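Local coordinates for CheC, inhibitor of MCP methylation / FliN fusion protein (Thermotoga maritima, PDB 4HYN) that is a CheC-like domain of the flagellar rotor protein FliY and, as a CheC-family phosphatase, probably dephosphorylates the chemotaxis response regulator CheY, at residues 34-48 with 158-172. Residues are numbered along the deposited sequence; the frame is centred on the assembly and turned at random.
Sequences DIHITVPTVREEKMK and PEKDVAVVEFEMEIE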
loop_
_atom_site.group_PDB
_atom_site.type_symbol
_atom_site.label_atom_id
_atom_site.label_comp_id
_atom_site.label_asym_id
_atom_site.label_seq_id
_atom_site.Cartn_x
_atom_site.Cartn_y
_atom_site.Cartn_z
ATOM N N ASP A 34 -0.199 3.706 19.660
ATOM C CA ASP A 34 -1.001 2.607 19.159
ATOM C C ASP A 34 -1.459 2.957 17.749
ATOM O O ASP A 34 -1.856 4.090 17.479
ATOM C CB ASP A 34 -2.220 2.363 20.057
ATOM C CG ASP A 34 -1.855 1.709 21.379
ATOM O OD1 ASP A 34 -0.859 0.948 21.433
ATOM O OD2 ASP A 34 -2.584 1.947 22.365
ATOM N N ILE A 35 -1.363 1.995 16.841
ATOM C CA ILE A 35 -1.772 2.235 15.469
ATOM C C ILE A 35 -2.624 1.092 14.956
ATOM O O ILE A 35 -2.240 -0.073 15.035
ATOM C CB ILE A 35 -0.552 2.440 14.552
ATOM C CG1 ILE A 35 0.272 3.627 15.058
ATOM C CG2 ILE A 35 -1.008 2.683 13.112
ATOM C CD1 ILE A 35 1.635 3.739 14.464
ATOM N N HIS A 36 -3.802 1.436 14.460
ATOM C CA HIS A 36 -4.717 0.443 13.934
ATOM C C HIS A 36 -5.019 0.704 12.467
ATOM O O HIS A 36 -5.079 1.852 12.024
ATOM C CB HIS A 36 -6.018 0.428 14.741
ATOM C CG HIS A 36 -6.918 -0.723 14.407
ATOM N ND1 HIS A 36 -6.434 -1.975 14.081
ATOM C CD2 HIS A 36 -8.269 -0.812 14.341
ATOM C CE1 HIS A 36 -7.448 -2.784 13.829
ATOM N NE2 HIS A 36 -8.572 -2.103 13.979
ATOM N N ILE A 37 -5.218 -0.368 11.715
ATOM C CA ILE A 37 -5.524 -0.253 10.302
ATOM C C ILE A 37 -6.722 -1.105 9.891
ATOM O O ILE A 37 -6.928 -2.203 10.397
ATOM C CB ILE A 37 -4.268 -0.535 9.438
ATOM C CG1 ILE A 37 -3.347 0.690 9.480
ATOM C CG2 ILE A 37 -4.648 -0.844 8.002
ATOM C CD1 ILE A 37 -2.079 0.553 8.663
ATOM N N THR A 38 -7.538 -0.547 9.007
ATOM C CA THR A 38 -8.739 -1.198 8.502
ATOM C C THR A 38 -8.769 -1.056 6.977
ATOM O O THR A 38 -8.087 -0.201 6.423
ATOM C CB THR A 38 -9.994 -0.554 9.170
ATOM O OG1 THR A 38 -10.252 -1.209 10.417
ATOM C CG2 THR A 38 -11.237 -0.620 8.283
ATOM N N VAL A 39 -9.514 -1.930 6.306
ATOM C CA VAL A 39 -9.634 -1.901 4.847
ATOM C C VAL A 39 -11.102 -1.759 4.443
ATOM O O VAL A 39 -11.761 -2.747 4.099
ATOM C CB VAL A 39 -9.082 -3.191 4.208
ATOM C CG1 VAL A 39 -8.966 -3.003 2.718
ATOM C CG2 VAL A 39 -7.748 -3.566 4.815
ATOM N N PRO A 40 -11.622 -0.520 4.432
ATOM C CA PRO A 40 -13.024 -0.263 4.071
ATOM C C PRO A 40 -13.391 -0.526 2.614
ATOM O O PRO A 40 -14.503 -0.951 2.318
ATOM C CB PRO A 40 -13.203 1.226 4.395
ATOM C CG PRO A 40 -12.067 1.534 5.361
ATOM C CD PRO A 40 -10.939 0.734 4.787
ATOM N N THR A 41 -12.444 -0.322 1.711
ATOM C CA THR A 41 -12.736 -0.472 0.296
ATOM C C THR A 41 -11.752 -1.294 -0.536
ATOM O O THR A 41 -10.565 -1.360 -0.229
ATOM C CB THR A 41 -12.898 0.948 -0.319
ATOM O OG1 THR A 41 -14.132 1.519 0.134
ATOM C CG2 THR A 41 -12.887 0.916 -1.822
ATOM N N VAL A 42 -12.300 -1.984 -1.540
ATOM C CA VAL A 42 -11.544 -2.783 -2.506
ATOM C C VAL A 42 -12.285 -2.556 -3.825
ATOM O O VAL A 42 -13.427 -2.981 -3.999
ATOM C CB VAL A 42 -11.509 -4.297 -2.172
ATOM C CG1 VAL A 42 -10.668 -5.034 -3.214
ATOM C CG2 VAL A 42 -10.921 -4.526 -0.791
ATOM N N ARG A 43 -11.628 -1.865 -4.742
ATOM C CA ARG A 43 -12.226 -1.512 -6.022
ATOM C C ARG A 43 -11.463 -2.039 -7.236
ATOM O O ARG A 43 -10.241 -1.971 -7.281
ATOM C CB ARG A 43 -12.329 0.019 -6.075
ATOM C CG ARG A 43 -12.702 0.650 -7.411
ATOM C CD ARG A 43 -12.620 2.174 -7.272
ATOM N NE ARG A 43 -13.025 2.896 -8.474
ATOM C CZ ARG A 43 -14.280 3.230 -8.771
ATOM N NH1 ARG A 43 -15.277 2.906 -7.954
ATOM N NH2 ARG A 43 -14.536 3.923 -9.875
ATOM N N GLU A 44 -12.187 -2.610 -8.193
ATOM C CA GLU A 44 -11.558 -3.099 -9.407
ATOM C C GLU A 44 -11.582 -1.938 -10.388
ATOM O O GLU A 44 -12.593 -1.251 -10.520
ATOM C CB GLU A 44 -12.293 -4.300 -9.992
ATOM C CG GLU A 44 -11.547 -4.903 -11.178
ATOM C CD GLU A 44 -12.121 -6.217 -11.657
ATOM O OE1 GLU A 44 -13.067 -6.745 -11.026
ATOM O OE2 GLU A 44 -11.620 -6.725 -12.675
ATOM N N GLU A 45 -10.476 -1.740 -11.095
ATOM C CA GLU A 45 -10.363 -0.615 -12.007
ATOM C C GLU A 45 -9.507 -0.934 -13.227
ATOM O O GLU A 45 -8.545 -1.690 -13.133
ATOM C CB GLU A 45 -9.708 0.541 -11.239
ATOM C CG GLU A 45 -9.820 1.907 -11.871
ATOM C CD GLU A 45 -11.163 2.553 -11.607
ATOM O OE1 GLU A 45 -11.314 3.176 -10.536
ATOM O OE2 GLU A 45 -12.066 2.437 -12.462
ATOM N N LYS A 46 -9.885 -0.392 -14.381
ATOM C CA LYS A 46 -9.072 -0.571 -15.581
ATOM C C LYS A 46 -7.824 0.284 -15.329
ATOM O O LYS A 46 -7.919 1.353 -14.726
ATOM C CB LYS A 46 -9.777 -0.020 -16.819
ATOM C CG LYS A 46 -10.835 -0.882 -17.463
ATOM C CD LYS A 46 -11.337 -0.128 -18.690
ATOM C CE LYS A 46 -12.461 -0.823 -19.431
ATOM N NZ LYS A 46 -12.937 0.035 -20.574
HETATM N N MSE A 47 -6.671 -0.186 -15.794
HETATM C CA MSE A 47 -5.404 0.530 -15.626
HETATM C C MSE A 47 -5.445 1.973 -16.146
HETATM O O MSE A 47 -4.893 2.873 -15.513
HETATM C CB MSE A 47 -4.285 -0.238 -16.336
HETATM C CG MSE A 47 -2.898 0.403 -16.299
HETATM SE SE MSE A 47 -2.001 0.392 -14.568
HETATM C CE MSE A 47 -1.654 2.284 -14.424
ATOM N N LYS A 48 -6.126 2.195 -17.270
ATOM C CA LYS A 48 -6.207 3.527 -17.860
ATOM C C LYS A 48 -6.934 4.553 -17.006
ATOM O O LYS A 48 -6.758 5.752 -17.209
ATOM C CB LYS A 48 -6.850 3.483 -19.252
ATOM C CG LYS A 48 -8.348 3.202 -19.247
ATOM C CD LYS A 48 -8.934 3.269 -20.649
ATOM C CE LYS A 48 -10.409 2.902 -20.637
ATOM N NZ LYS A 48 -10.987 2.801 -22.014
ATOM N N PRO A 158 -3.469 -0.559 -20.840
ATOM C CA PRO A 158 -4.566 0.251 -20.304
ATOM C C PRO A 158 -5.903 -0.468 -20.117
ATOM O O PRO A 158 -6.739 -0.014 -19.338
ATOM C CB PRO A 158 -4.660 1.415 -21.294
ATOM C CG PRO A 158 -4.028 0.891 -22.553
ATOM C CD PRO A 158 -2.875 0.080 -22.027
ATOM N N GLU A 159 -6.097 -1.600 -20.786
ATOM C CA GLU A 159 -7.350 -2.338 -20.638
ATOM C C GLU A 159 -7.280 -3.471 -19.618
ATOM O O GLU A 159 -8.287 -4.135 -19.361
ATOM C CB GLU A 159 -7.854 -2.876 -21.983
ATOM C CG GLU A 159 -8.247 -1.799 -23.003
ATOM C CD GLU A 159 -9.414 -0.927 -22.552
ATOM O OE1 GLU A 159 -10.418 -1.469 -22.042
ATOM O OE2 GLU A 159 -9.329 0.305 -22.725
ATOM N N LYS A 160 -6.101 -3.733 -19.064
ATOM C CA LYS A 160 -5.995 -4.787 -18.059
ATOM C C LYS A 160 -6.371 -4.215 -16.697
ATOM O O LYS A 160 -6.082 -3.056 -16.391
ATOM C CB LYS A 160 -4.597 -5.414 -18.046
ATOM C CG LYS A 160 -4.307 -6.221 -19.295
ATOM C CD LYS A 160 -2.832 -6.532 -19.477
ATOM C CE LYS A 160 -2.459 -7.878 -18.892
ATOM N NZ LYS A 160 -1.117 -8.347 -19.372
ATOM N N ASP A 161 -7.037 -5.026 -15.888
ATOM C CA ASP A 161 -7.482 -4.571 -14.582
ATOM C C ASP A 161 -6.503 -4.549 -13.422
ATOM O O ASP A 161 -5.455 -5.211 -13.414
ATOM C CB ASP A 161 -8.800 -5.245 -14.191
ATOM C CG ASP A 161 -9.991 -4.725 -15.011
ATOM O OD1 ASP A 161 -9.778 -4.039 -16.034
ATOM O OD2 ASP A 161 -11.146 -5.000 -14.632
ATOM N N VAL A 162 -6.899 -3.774 -12.425
ATOM C CA VAL A 162 -6.128 -3.555 -11.235
ATOM C C VAL A 162 -7.081 -3.480 -10.041
ATOM O O VAL A 162 -8.302 -3.346 -10.207
ATOM C CB VAL A 162 -5.373 -2.216 -11.403
ATOM C CG1 VAL A 162 -6.108 -1.079 -10.718
ATOM C CG2 VAL A 162 -3.945 -2.333 -10.954
ATOM N N ALA A 163 -6.528 -3.615 -8.839
ATOM C CA ALA A 163 -7.314 -3.510 -7.619
ATOM C C ALA A 163 -6.781 -2.328 -6.824
ATOM O O ALA A 163 -5.566 -2.206 -6.602
ATOM C CB ALA A 163 -7.216 -4.775 -6.799
ATOM N N VAL A 164 -7.686 -1.423 -6.462
ATOM C CA VAL A 164 -7.328 -0.254 -5.676
ATOM C C VAL A 164 -7.876 -0.514 -4.283
ATOM O O VAL A 164 -9.088 -0.591 -4.077
ATOM C CB VAL A 164 -7.899 1.055 -6.284
ATOM C CG1 VAL A 164 -7.577 2.245 -5.389
ATOM C CG2 VAL A 164 -7.307 1.292 -7.680
ATOM N N VAL A 165 -6.964 -0.727 -3.343
ATOM C CA VAL A 165 -7.325 -1.012 -1.962
ATOM C C VAL A 165 -7.182 0.199 -1.048
ATOM O O VAL A 165 -6.136 0.858 -1.026
ATOM C CB VAL A 165 -6.456 -2.158 -1.404
ATOM C CG1 VAL A 165 -7.008 -2.632 -0.070
ATOM C CG2 VAL A 165 -6.369 -3.313 -2.425
ATOM N N GLU A 166 -8.237 0.484 -0.286
ATOM C CA GLU A 166 -8.231 1.603 0.645
ATOM C C GLU A 166 -7.922 1.159 2.073
ATOM O O GLU A 166 -8.532 0.221 2.589
ATOM C CB GLU A 166 -9.572 2.329 0.629
ATOM C CG GLU A 166 -9.633 3.517 1.593
ATOM C CD GLU A 166 -11.027 4.111 1.750
ATOM O OE1 GLU A 166 -11.275 4.728 2.805
ATOM O OE2 GLU A 166 -11.870 3.975 0.831
ATOM N N PHE A 167 -6.967 1.836 2.704
ATOM C CA PHE A 167 -6.599 1.539 4.082
ATOM C C PHE A 167 -6.908 2.725 4.976
ATOM O O PHE A 167 -6.564 3.857 4.648
ATOM C CB PHE A 167 -5.107 1.223 4.192
ATOM C CG PHE A 167 -4.731 -0.113 3.647
ATOM C CD1 PHE A 167 -5.051 -1.273 4.341
ATOM C CD2 PHE A 167 -4.058 -0.219 2.430
ATOM C CE1 PHE A 167 -4.705 -2.523 3.830
ATOM C CE2 PHE A 167 -3.708 -1.460 1.911
ATOM C CZ PHE A 167 -4.030 -2.615 2.609
ATOM N N GLU A 168 -7.595 2.477 6.083
ATOM C CA GLU A 168 -7.884 3.550 7.022
ATOM C C GLU A 168 -6.910 3.390 8.194
ATOM O O GLU A 168 -6.812 2.312 8.782
ATOM C CB GLU A 168 -9.326 3.500 7.523
ATOM C CG GLU A 168 -9.713 4.782 8.242
ATOM C CD GLU A 168 -11.005 4.672 9.018
ATOM O OE1 GLU A 168 -12.075 4.940 8.428
ATOM O OE2 GLU A 168 -10.945 4.338 10.225
HETATM N N MSE A 169 -6.163 4.445 8.502
HETATM C CA MSE A 169 -5.196 4.387 9.588
HETATM C C MSE A 169 -5.520 5.327 10.753
HETATM O O MSE A 169 -5.816 6.511 10.565
HETATM C CB MSE A 169 -3.779 4.628 9.051
HETATM C CG MSE A 169 -2.677 4.475 10.085
HETATM SE SE MSE A 169 -0.882 4.400 9.307
HETATM C CE MSE A 169 -0.731 6.239 8.746
ATOM N N GLU A 170 -5.507 4.759 11.955
ATOM C CA GLU A 170 -5.784 5.502 13.173
ATOM C C GLU A 170 -4.545 5.481 14.052
ATOM O O GLU A 170 -4.104 4.426 14.487
ATOM C CB GLU A 170 -6.966 4.882 13.932
ATOM C CG GLU A 170 -8.315 5.030 13.229
ATOM C CD GLU A 170 -9.461 4.291 13.928
ATOM O OE1 GLU A 170 -9.284 3.817 15.076
ATOM O OE2 GLU A 170 -10.553 4.184 13.321
ATOM N N ILE A 171 -3.942 6.648 14.240
ATOM C CA ILE A 171 -2.769 6.777 15.086
ATOM C C ILE A 171 -3.237 7.495 16.345
ATOM O O ILE A 171 -3.959 8.495 16.267
ATOM C CB ILE A 171 -1.658 7.590 14.397
ATOM C CG1 ILE A 171 -1.191 6.864 13.135
ATOM C CG2 ILE A 171 -0.485 7.794 15.341
ATOM C CD1 ILE A 171 -0.110 7.600 12.363
ATOM N N GLU A 172 -2.835 6.967 17.498
ATOM C CA GLU A 172 -3.208 7.518 18.793
ATOM C C GLU A 172 -2.984 9.024 18.920
ATOM O O GLU A 172 -1.889 9.529 18.663
ATOM C CB GLU A 172 -2.459 6.777 19.906
ATOM C CG GLU A 172 -2.924 7.117 21.323
ATOM C CD GLU A 172 -2.309 6.218 22.389
ATOM O OE1 GLU A 172 -1.422 5.391 22.063
ATOM O OE2 GLU A 172 -2.723 6.338 23.564
#
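H36 and E170 form one of the hydrogen-bonded pairs that join strands 35-46 and 161-171 in antiparallel pairing: H36 N to E170 O is 3.0 Å, and E170 N returns to H36 O at 2.9 Å. T38 with E168, R43 with V164 and E45 with V162 repeat this two-way pairing. Between T38 and V42 strand 35-46 carries one residue more than strand 161-171, a beta bulge at V39 and P40 opposite F167. P40 lays its CD against E166 O. On the face bearing I35 and I37, apolar side chains interlock. The CG of selenomethionine M169 touches both isoleucines, 3.9 Å from I35 CG2 and also from I37 CG1. V39 divides its two methyls: CG1 lies anti to the backbone N (chi1 -169°) and meets V165 CG1, whereas CG2 sits 3.4 Å from F167 CE1. Acidic groups meet farther along, where E44 reaches out fully extended and brings OE2 within 2.7 Å of D161 OD2; so close an approach suggests that one of the two acids carries a proton. The backbone N atoms of V3 and L4 also hold the E44 carboxylate. With an alanine in place of D161, E44 OE2 would probably lose its close carboxyl neighbour, opening a gap beside it. Charges of opposite sign close the far end: K48 NZ bonds the syn lone pair of E159 OE2 at 3.1 Å, while K46 NZ makes a weaker salt bridge to OE1 of the same glutamate. Strand 35-46 is an outermost strand of the six-stranded antiparallel sheet within the chain, and strand 161-171 pairs on its other side with strand 177-184. Helix 6-30 packs against I35, V39, V165 and F167, and helix 79-89 against M169.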